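Ectoine hydroxylase (Sphingopyxis alaskensis, PDB 4MHR) catalyses the iron- and 2-oxoglutarate-dependent hydroxylation of the compatible solute L-ectoine to 5-hydroxyectoine. Local coordinates at residues H182-Y196 with N250-R264. Residues are numbered along the deposited sequence; the frame is centred on the assembly and turned at random.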
ATOM      1  N   HIS A 182       6.312 -18.026   6.610  1.00 40.13           N
ATOM      2  CA  HIS A 182       7.293 -18.733   5.745  1.00 39.03           C
ATOM      3  C   HIS A 182       7.256 -18.385   4.284  1.00 36.47           C
ATOM      4  O   HIS A 182       8.249 -18.681   3.568  1.00 33.98           O
ATOM      5  CB  HIS A 182       7.123 -20.213   5.832  1.00 39.03           C
ATOM      6  CG  HIS A 182       7.021 -20.713   7.235  1.00 36.92           C
ATOM      7  ND1 HIS A 182       8.029 -20.540   8.148  1.00 39.04           N
ATOM      8  CD2 HIS A 182       6.011 -21.321   7.887  1.00 36.84           C
ATOM      9  CE1 HIS A 182       7.634 -21.012   9.314  1.00 40.90           C
ATOM     10  NE2 HIS A 182       6.431 -21.526   9.169  1.00 39.10           N
ATOM     11  N   ASN A 183       6.145 -17.797   3.821  1.00 32.53           N
ATOM     12  CA  ASN A 183       5.992 -17.560   2.380  1.00 32.19           C
ATOM     13  C   ASN A 183       6.330 -16.128   1.938  1.00 32.68           C
ATOM     14  O   ASN A 183       5.743 -15.603   1.036  1.00 32.58           O
ATOM     15  CB  ASN A 183       4.642 -18.052   1.833  1.00 33.84           C
ATOM     16  CG  ASN A 183       3.430 -17.266   2.348  1.00 33.74           C
ATOM     17  OD1 ASN A 183       3.447 -16.692   3.414  1.00 34.87           O
ATOM     18  ND2 ASN A 183       2.361 -17.332   1.608  1.00 33.92           N
ATOM     19  N   GLY A 184       7.261 -15.501   2.626  1.00 33.27           N
ATOM     20  CA  GLY A 184       7.647 -14.119   2.317  1.00 34.20           C
ATOM     21  C   GLY A 184       6.531 -13.090   2.536  1.00 33.81           C
ATOM     22  O   GLY A 184       6.220 -12.367   1.663  1.00 30.80           O
ATOM     23  N   PRO A 185       5.962 -13.013   3.742  1.00 33.76           N
ATOM     24  CA  PRO A 185       4.989 -11.929   4.044  1.00 34.28           C
ATOM     25  C   PRO A 185       5.653 -10.545   4.027  1.00 34.18           C
ATOM     26  O   PRO A 185       6.876 -10.412   4.140  1.00 28.65           O
ATOM     27  CB  PRO A 185       4.560 -12.255   5.475  1.00 34.94           C
ATOM     28  CG  PRO A 185       5.801 -12.879   6.101  1.00 33.91           C
ATOM     29  CD  PRO A 185       6.430 -13.701   4.962  1.00 31.48           C
ATOM     30  N   LEU A 186       4.828  -9.525   3.922  1.00 33.87           N
ATOM     31  CA  LEU A 186       5.263  -8.150   4.094  1.00 35.68           C
ATOM     32  C   LEU A 186       5.934  -7.950   5.467  1.00 28.91           C
ATOM     33  O   LEU A 186       5.428  -8.351   6.487  1.00 29.41           O
ATOM     34  CB  LEU A 186       4.010  -7.237   3.975  1.00 40.73           C
ATOM     35  CG  LEU A 186       4.327  -5.733   3.991  1.00 45.25           C
ATOM     36  CD1 LEU A 186       5.110  -5.346   2.748  1.00 45.67           C
ATOM     37  CD2 LEU A 186       3.044  -4.910   4.077  1.00 56.26           C
ATOM     38  N   MET A 187       7.105  -7.340   5.457  1.00 27.78           N
ATOM     39  CA  MET A 187       7.836  -6.995   6.642  1.00 26.69           C
ATOM     40  C   MET A 187       7.895  -5.472   6.652  1.00 27.19           C
ATOM     41  O   MET A 187       8.167  -4.856   5.616  1.00 25.77           O
ATOM     42  CB  MET A 187       9.277  -7.489   6.479  1.00 26.29           C
ATOM     43  CG  MET A 187       9.396  -8.992   6.658  1.00 30.47           C
ATOM     44  SD  MET A 187      11.093  -9.588   6.609  1.00 36.62           S
ATOM     45  CE  MET A 187      12.126  -8.308   7.235  1.00 49.06           C
ATOM     46  N   VAL A 188       7.754  -4.904   7.827  1.00 23.50           N
ATOM     47  CA  VAL A 188       7.833  -3.468   8.032  1.00 24.41           C
ATOM     48  C   VAL A 188       8.810  -3.208   9.138  1.00 25.50           C
ATOM     49  O   VAL A 188       9.053  -4.102  10.006  1.00 23.28           O
ATOM     50  CB  VAL A 188       6.448  -2.846   8.311  1.00 26.69           C
ATOM     51  CG1 VAL A 188       5.494  -3.227   7.218  1.00 26.37           C
ATOM     52  CG2 VAL A 188       5.872  -3.259   9.681  1.00 31.79           C
ATOM     53  N   ILE A 189       9.396  -2.010   9.113  1.00 24.23           N
ATOM     54  CA  ILE A 189      10.160  -1.500  10.260  1.00 22.95           C
ATOM     55  C   ILE A 189       9.268  -0.496  11.031  1.00 23.82           C
ATOM     56  O   ILE A 189       9.081   0.678  10.591  1.00 24.25           O
ATOM     57  CB  ILE A 189      11.458  -0.845   9.775  1.00 23.82           C
ATOM     58  CG1 ILE A 189      12.344  -1.899   9.066  1.00 25.95           C
ATOM     59  CG2 ILE A 189      12.217  -0.220  10.937  1.00 24.49           C
ATOM     60  CD1 ILE A 189      13.617  -1.299   8.482  1.00 28.39           C
ATOM     61  N   PRO A 190       8.701  -0.929  12.191  1.00 27.69           N
ATOM     62  CA  PRO A 190       7.698  -0.066  12.830  1.00 28.99           C
ATOM     63  C   PRO A 190       8.296   1.254  13.365  1.00 28.13           C
ATOM     64  O   PRO A 190       9.405   1.272  13.867  1.00 27.55           O
ATOM     65  CB  PRO A 190       7.121  -0.916  13.989  1.00 28.72           C
ATOM     66  CG  PRO A 190       7.829  -2.225  13.945  1.00 31.43           C
ATOM     67  CD  PRO A 190       8.915  -2.200  12.909  1.00 26.25           C
ATOM     68  N   GLY A 191       7.583   2.357  13.183  1.00 26.11           N
ATOM     69  CA  GLY A 191       8.114   3.666  13.538  1.00 26.29           C
ATOM     70  C   GLY A 191       9.000   4.309  12.495  1.00 24.79           C
ATOM     71  O   GLY A 191       9.290   5.464  12.589  1.00 25.75           O
ATOM     72  N   SER A 192       9.322   3.602  11.440  1.00 24.34           N
ATOM     73  CA  SER A 192      10.164   4.126  10.389  1.00 22.48           C
ATOM     74  C   SER A 192       9.516   5.201   9.559  1.00 25.14           C
ATOM     75  O   SER A 192      10.169   6.038   8.933  1.00 23.08           O
ATOM     76  CB  SER A 192      10.581   2.969   9.479  1.00 22.96           C
ATOM     77  OG  SER A 192       9.541   2.364   8.709  1.00 21.65           O
ATOM     78  N   HIS A 193       8.219   5.215   9.579  1.00 22.20           N
ATOM     79  CA  HIS A 193       7.464   6.289   8.922  1.00 23.80           C
ATOM     80  C   HIS A 193       7.672   7.731   9.414  1.00 22.15           C
ATOM     81  O   HIS A 193       7.331   8.707   8.679  1.00 23.89           O
ATOM     82  CB  HIS A 193       5.970   5.928   8.929  1.00 21.61           C
ATOM     83  CG  HIS A 193       5.371   5.949  10.279  1.00 23.96           C
ATOM     84  ND1 HIS A 193       5.848   5.163  11.321  1.00 23.62           N
ATOM     85  CD2 HIS A 193       4.317   6.667  10.783  1.00 22.24           C
ATOM     86  CE1 HIS A 193       5.146   5.409  12.416  1.00 22.99           C
ATOM     87  NE2 HIS A 193       4.208   6.315  12.128  1.00 24.80           N
ATOM     88  N   ARG A 194       8.263   7.875  10.588  1.00 23.05           N
ATOM     89  CA  ARG A 194       8.539   9.162  11.132  1.00 26.10           C
ATOM     90  C   ARG A 194       9.893   9.684  10.718  1.00 25.95           C
ATOM     91  O   ARG A 194      10.261  10.774  11.163  1.00 30.35           O
ATOM     92  CB  ARG A 194       8.510   9.134  12.669  1.00 29.43           C
ATOM     93  CG  ARG A 194       7.106   9.223  13.226  1.00 39.16           C
ATOM     94  CD  ARG A 194       7.112   9.515  14.735  1.00 50.49           C
ATOM     95  NE  ARG A 194       5.748   9.302  15.207  1.00 57.63           N
ATOM     96  CZ  ARG A 194       4.820  10.230  15.112  1.00 52.87           C
ATOM     97  NH1 ARG A 194       5.090  11.411  14.579  1.00 60.46           N
ATOM     98  NH2 ARG A 194       3.635   9.986  15.520  1.00 46.27           N
ATOM     99  N   THR A 195      10.616   8.933   9.888  1.00 27.40           N
ATOM    100  CA  THR A 195      11.880   9.385   9.237  1.00 26.94           C
ATOM    101  C   THR A 195      11.770   9.317   7.762  1.00 26.12           C
ATOM    102  O   THR A 195      11.364   8.273   7.174  1.00 24.42           O
ATOM    103  CB  THR A 195      13.032   8.419   9.586  1.00 34.81           C
ATOM    104  OG1 THR A 195      13.189   8.378  10.997  1.00 31.07           O
ATOM    105  CG2 THR A 195      14.369   8.858   8.952  1.00 38.78           C
ATOM    106  N   TYR A 196      12.103  10.424   7.106  1.00 26.50           N
ATOM    107  CA  TYR A 196      12.164  10.414   5.680  1.00 27.78           C
ATOM    108  C   TYR A 196      13.633  10.105   5.304  1.00 28.60           C
ATOM    109  O   TYR A 196      14.533  10.894   5.600  1.00 30.99           O
ATOM    110  CB  TYR A 196      11.794  11.771   5.119  1.00 26.82           C
ATOM    111  CG  TYR A 196      11.804  11.804   3.628  1.00 25.47           C
ATOM    112  CD1 TYR A 196      10.928  11.007   2.899  1.00 26.26           C
ATOM    113  CD2 TYR A 196      12.652  12.667   2.930  1.00 28.21           C
ATOM    114  CE1 TYR A 196      10.898  11.058   1.528  1.00 26.83           C
ATOM    115  CE2 TYR A 196      12.593  12.778   1.551  1.00 24.61           C
ATOM    116  CZ  TYR A 196      11.768  11.998   0.853  1.00 27.14           C
ATOM    117  OH  TYR A 196      11.715  12.137  -0.507  1.00 29.00           O
ATOM    118  N   ASN A 250       4.869   6.391   4.119  1.00 20.82           N
ATOM    119  CA  ASN A 250       6.277   6.487   4.298  1.00 21.63           C
ATOM    120  C   ASN A 250       6.897   5.357   5.154  1.00 19.77           C
ATOM    121  O   ASN A 250       8.044   5.463   5.573  1.00 22.32           O
ATOM    122  CB  ASN A 250       6.629   7.842   4.884  1.00 19.25           C
ATOM    123  CG  ASN A 250       8.151   8.096   4.891  1.00 21.42           C
ATOM    124  OD1 ASN A 250       8.849   7.957   3.880  1.00 27.00           O
ATOM    125  ND2 ASN A 250       8.645   8.458   6.030  1.00 20.57           N
ATOM    126  N   LEU A 251       6.131   4.327   5.476  1.00 21.14           N
ATOM    127  CA  LEU A 251       6.675   3.252   6.259  1.00 20.54           C
ATOM    128  C   LEU A 251       7.647   2.361   5.432  1.00 21.50           C
ATOM    129  O   LEU A 251       7.376   1.970   4.276  1.00 24.87           O
ATOM    130  CB  LEU A 251       5.563   2.353   6.773  1.00 24.62           C
ATOM    131  CG  LEU A 251       5.952   1.250   7.788  1.00 23.08           C
ATOM    132  CD1 LEU A 251       6.490   1.879   9.066  1.00 23.56           C
ATOM    133  CD2 LEU A 251       4.782   0.334   7.998  1.00 25.73           C
ATOM    134  N   MET A 252       8.776   2.063   6.011  1.00 22.20           N
ATOM    135  CA  MET A 252       9.860   1.282   5.296  1.00 22.87           C
ATOM    136  C   MET A 252       9.481  -0.172   5.320  1.00 25.12           C
ATOM    137  O   MET A 252       9.259  -0.755   6.393  1.00 24.17           O
ATOM    138  CB  MET A 252      11.222   1.451   5.998  1.00 22.30           C
ATOM    139  CG  MET A 252      12.448   0.966   5.175  1.00 23.27           C
ATOM    140  SD  MET A 252      12.605   1.738   3.529  1.00 25.33           S
ATOM    141  CE  MET A 252      13.119   3.334   4.010  1.00 29.03           C
ATOM    142  N   HIS A 253       9.352  -0.768   4.137  1.00 25.02           N
ATOM    143  CA  HIS A 253       8.857  -2.111   4.079  1.00 26.11           C
ATOM    144  C   HIS A 253       9.423  -2.890   2.893  1.00 27.49           C
ATOM    145  O   HIS A 253       9.988  -2.337   1.886  1.00 27.16           O
ATOM    146  CB  HIS A 253       7.296  -2.111   4.027  1.00 28.15           C
ATOM    147  CG  HIS A 253       6.754  -1.614   2.731  1.00 29.45           C
ATOM    148  ND1 HIS A 253       6.738  -0.278   2.404  1.00 33.39           N
ATOM    149  CD2 HIS A 253       6.342  -2.267   1.624  1.00 33.36           C
ATOM    150  CE1 HIS A 253       6.221  -0.122   1.203  1.00 35.15           C
ATOM    151  NE2 HIS A 253       5.989  -1.307   0.696  1.00 34.17           N
ATOM    152  N   GLY A 254       9.210  -4.180   2.948  1.00 28.09           N
ATOM    153  CA  GLY A 254       9.747  -5.106   1.884  1.00 27.63           C
ATOM    154  C   GLY A 254       9.396  -6.551   2.189  1.00 29.67           C
ATOM    155  O   GLY A 254       8.660  -6.784   3.143  1.00 27.28           O
ATOM    156  N   SER A 255       9.819  -7.504   1.334  1.00 25.83           N
ATOM    157  CA  SER A 255       9.573  -8.929   1.624  1.00 31.61           C
ATOM    158  C   SER A 255      10.682  -9.780   1.124  1.00 31.90           C
ATOM    159  O   SER A 255      11.400  -9.400   0.132  1.00 27.39           O
ATOM    160  CB  SER A 255       8.223  -9.412   1.053  1.00 34.94           C
ATOM    161  OG  SER A 255       8.177  -9.144  -0.317  1.00 41.63           O
ATOM    162  N   ASN A 256      10.908 -10.901   1.849  1.00 29.81           N
ATOM    163  CA  ASN A 256      11.838 -11.935   1.353  1.00 28.56           C
ATOM    164  C   ASN A 256      11.173 -12.673   0.229  1.00 28.96           C
ATOM    165  O   ASN A 256       9.946 -12.534  -0.032  1.00 35.19           O
ATOM    166  CB  ASN A 256      12.238 -12.916   2.437  1.00 33.03           C
ATOM    167  CG  ASN A 256      13.136 -12.293   3.492  1.00 33.09           C
ATOM    168  OD1 ASN A 256      12.854 -12.333   4.700  1.00 38.07           O
ATOM    169  ND2 ASN A 256      14.203 -11.701   3.052  1.00 29.26           N
ATOM    170  N   GLY A 257      11.946 -13.477  -0.502  1.00 30.32           N
ATOM    171  CA  GLY A 257      11.321 -14.309  -1.505  1.00 30.17           C
ATOM    172  C   GLY A 257      10.548 -15.495  -0.898  1.00 34.86           C
ATOM    173  O   GLY A 257      10.367 -15.578   0.282  1.00 33.78           O
ATOM    174  N   ASN A 258      10.089 -16.421  -1.741  1.00 34.21           N
ATOM    175  CA  ASN A 258       9.222 -17.505  -1.296  1.00 33.40           C
ATOM    176  C   ASN A 258       9.564 -18.783  -2.088  1.00 32.49           C
ATOM    177  O   ASN A 258       9.256 -18.914  -3.299  1.00 32.85           O
ATOM    178  CB  ASN A 258       7.745 -17.099  -1.473  1.00 32.78           C
ATOM    179  CG  ASN A 258       6.779 -18.204  -1.124  1.00 33.97           C
ATOM    180  OD1 ASN A 258       7.053 -19.022  -0.228  1.00 32.29           O
ATOM    181  ND2 ASN A 258       5.625 -18.240  -1.818  1.00 29.52           N
ATOM    182  N   ILE A 259      10.221 -19.720  -1.408  1.00 32.46           N
ATOM    183  CA  ILE A 259      10.494 -21.049  -1.964  1.00 29.75           C
ATOM    184  C   ILE A 259       9.400 -21.997  -1.551  1.00 32.41           C
ATOM    185  O   ILE A 259       9.350 -23.103  -2.051  1.00 30.92           O
ATOM    186  CB  ILE A 259      11.893 -21.596  -1.569  1.00 34.56           C
ATOM    187  CG1 ILE A 259      12.047 -21.849  -0.038  1.00 31.58           C
ATOM    188  CG2 ILE A 259      12.991 -20.668  -2.095  1.00 33.30           C
ATOM    189  CD1 ILE A 259      13.087 -22.924   0.303  1.00 32.92           C
ATOM    190  N   THR A 260       8.508 -21.576  -0.656  1.00 31.14           N
ATOM    191  CA  THR A 260       7.412 -22.477  -0.299  1.00 30.25           C
ATOM    192  C   THR A 260       6.453 -22.757  -1.422  1.00 37.03           C
ATOM    193  O   THR A 260       6.333 -21.960  -2.370  1.00 28.86           O
ATOM    194  CB  THR A 260       6.587 -22.067   0.929  1.00 30.02           C
ATOM    195  OG1 THR A 260       5.562 -21.130   0.599  1.00 28.03           O
ATOM    196  CG2 THR A 260       7.512 -21.521   2.091  1.00 28.30           C
ATOM    197  N   PRO A 261       5.756 -23.894  -1.324  1.00 32.72           N
ATOM    198  CA  PRO A 261       4.721 -24.126  -2.309  1.00 39.11           C
ATOM    199  C   PRO A 261       3.533 -23.173  -2.164  1.00 35.02           C
ATOM    200  O   PRO A 261       2.630 -23.258  -2.921  1.00 38.24           O
ATOM    201  CB  PRO A 261       4.244 -25.563  -1.987  1.00 38.79           C
ATOM    202  CG  PRO A 261       5.422 -26.192  -1.264  1.00 40.88           C
ATOM    203  CD  PRO A 261       5.871 -25.029  -0.394  1.00 39.36           C
ATOM    204  N   PHE A 262       3.501 -22.297  -1.193  1.00 33.26           N
ATOM    205  CA  PHE A 262       2.252 -21.588  -0.891  1.00 33.93           C
ATOM    206  C   PHE A 262       2.319 -20.162  -1.466  1.00 36.08           C
ATOM    207  O   PHE A 262       3.169 -19.381  -1.021  1.00 31.80           O
ATOM    208  CB  PHE A 262       2.066 -21.485   0.623  1.00 37.17           C
ATOM    209  CG  PHE A 262       2.047 -22.819   1.328  1.00 42.35           C
ATOM    210  CD1 PHE A 262       1.204 -23.854   0.896  1.00 50.95           C
ATOM    211  CD2 PHE A 262       2.891 -23.064   2.389  1.00 48.02           C
ATOM    212  CE1 PHE A 262       1.208 -25.088   1.541  1.00 55.27           C
ATOM    213  CE2 PHE A 262       2.898 -24.296   3.034  1.00 47.68           C
ATOM    214  CZ  PHE A 262       2.068 -25.300   2.621  1.00 48.00           C
ATOM    215  N   PRO A 263       1.427 -19.810  -2.426  1.00 34.80           N
ATOM    216  CA  PRO A 263       1.435 -18.514  -3.117  1.00 36.17           C
ATOM    217  C   PRO A 263       1.019 -17.378  -2.181  1.00 38.07           C
ATOM    218  O   PRO A 263       0.438 -17.604  -1.142  1.00 39.72           O
ATOM    219  CB  PRO A 263       0.363 -18.683  -4.173  1.00 38.33           C
ATOM    220  CG  PRO A 263      -0.652 -19.539  -3.469  1.00 41.08           C
ATOM    221  CD  PRO A 263       0.219 -20.564  -2.773  1.00 39.43           C
ATOM    222  N   ARG A 264       1.374 -16.170  -2.542  1.00 35.79           N
ATOM    223  CA  ARG A 264       0.864 -14.962  -1.876  1.00 42.36           C
ATOM    224  C   ARG A 264       0.078 -14.190  -2.875  1.00 39.50           C
ATOM    225  O   ARG A 264       0.497 -14.086  -4.043  1.00 33.63           O
ATOM    226  CB  ARG A 264       2.008 -14.052  -1.449  1.00 48.39           C
ATOM    227  CG  ARG A 264       2.580 -14.394  -0.104  1.00 58.54           C
ATOM    228  CD  ARG A 264       3.531 -13.288   0.326  1.00 73.85           C
ATOM    229  NE  ARG A 264       2.845 -12.089   0.848  1.00 79.44           N
ATOM    230  CZ  ARG A 264       2.821 -10.869   0.289  1.00 86.46           C
ATOM    231  NH1 ARG A 264       3.429 -10.600  -0.868  1.00 89.99           N
ATOM    232  NH2 ARG A 264       2.157  -9.890   0.909  1.00 88.65           N
TER
HETATM  233  O   HOH W   1       9.328 -11.619   3.884  1.00 24.11           O
HETATM  234  O   HOH W   2       1.687 -10.034   4.259  1.00 44.67           O
HETATM  235  O   HOH W   3      10.863   5.363   6.167  1.00 24.72           O
HETATM  236  O   HOH W   4      11.601   7.200   4.091  1.00 22.37           O
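Met187 and Gly254 face each other as an antiparallel hydrogen-bonded pair: Met187 N gives to Gly254 O at 2.8 Å, and Gly254 N returns a bond to Met187 O. A third backbone bond, Ile189 N to Met252 O, carries the ladder to the type II turn from Ile189 to Ser192. There Ser192 OG, set between its own N and carbonyl carbon (chi1 67°), donates to Ile189 O and accepts from Met252 N at 2.8 Å, tying the turn to Met252. Further along, Asn250 ND2 bridges two carbonyls, lying 3.0 Å from both His193 O and Thr195 O; it sits well above each carbonyl plane, while His193 O lies in the plane of the amide. Asn250 OD1 meets the edge of the Tyr196 ring and also hydrogen-bonds to Ser153 OG. Cut back to alanine, Asn250 would lose the amide that joins the two carbonyls, and the 193-195 backbone would probably be held less firmly, although Arg26 still reaches His193 O.

Packing fills in between. Leu251 forks, CD2 against Val188 CB at 3.6 Å and CD1 close to Ser192 OG. Further toward 182, Leu186 CD1 approaches His253 CD2 at 3.5 Å; ND1 of this metal-site imidazole donates to Leu251 O in the ring plane, which with the pairing probably helps hold the ring toward His152 and Asp154, the other iron ligands. Beyond, Asn183 CB lies 3.3 Å from Asn258 OD1, and the poorly ordered Arg264 passes Gly184 O, its NE bonding Asn179.

Strand 253-255 runs between 187-188 and 149-152 in the cupin fold, and helix 154-162 packs against Asn250, Tyr196 and His253.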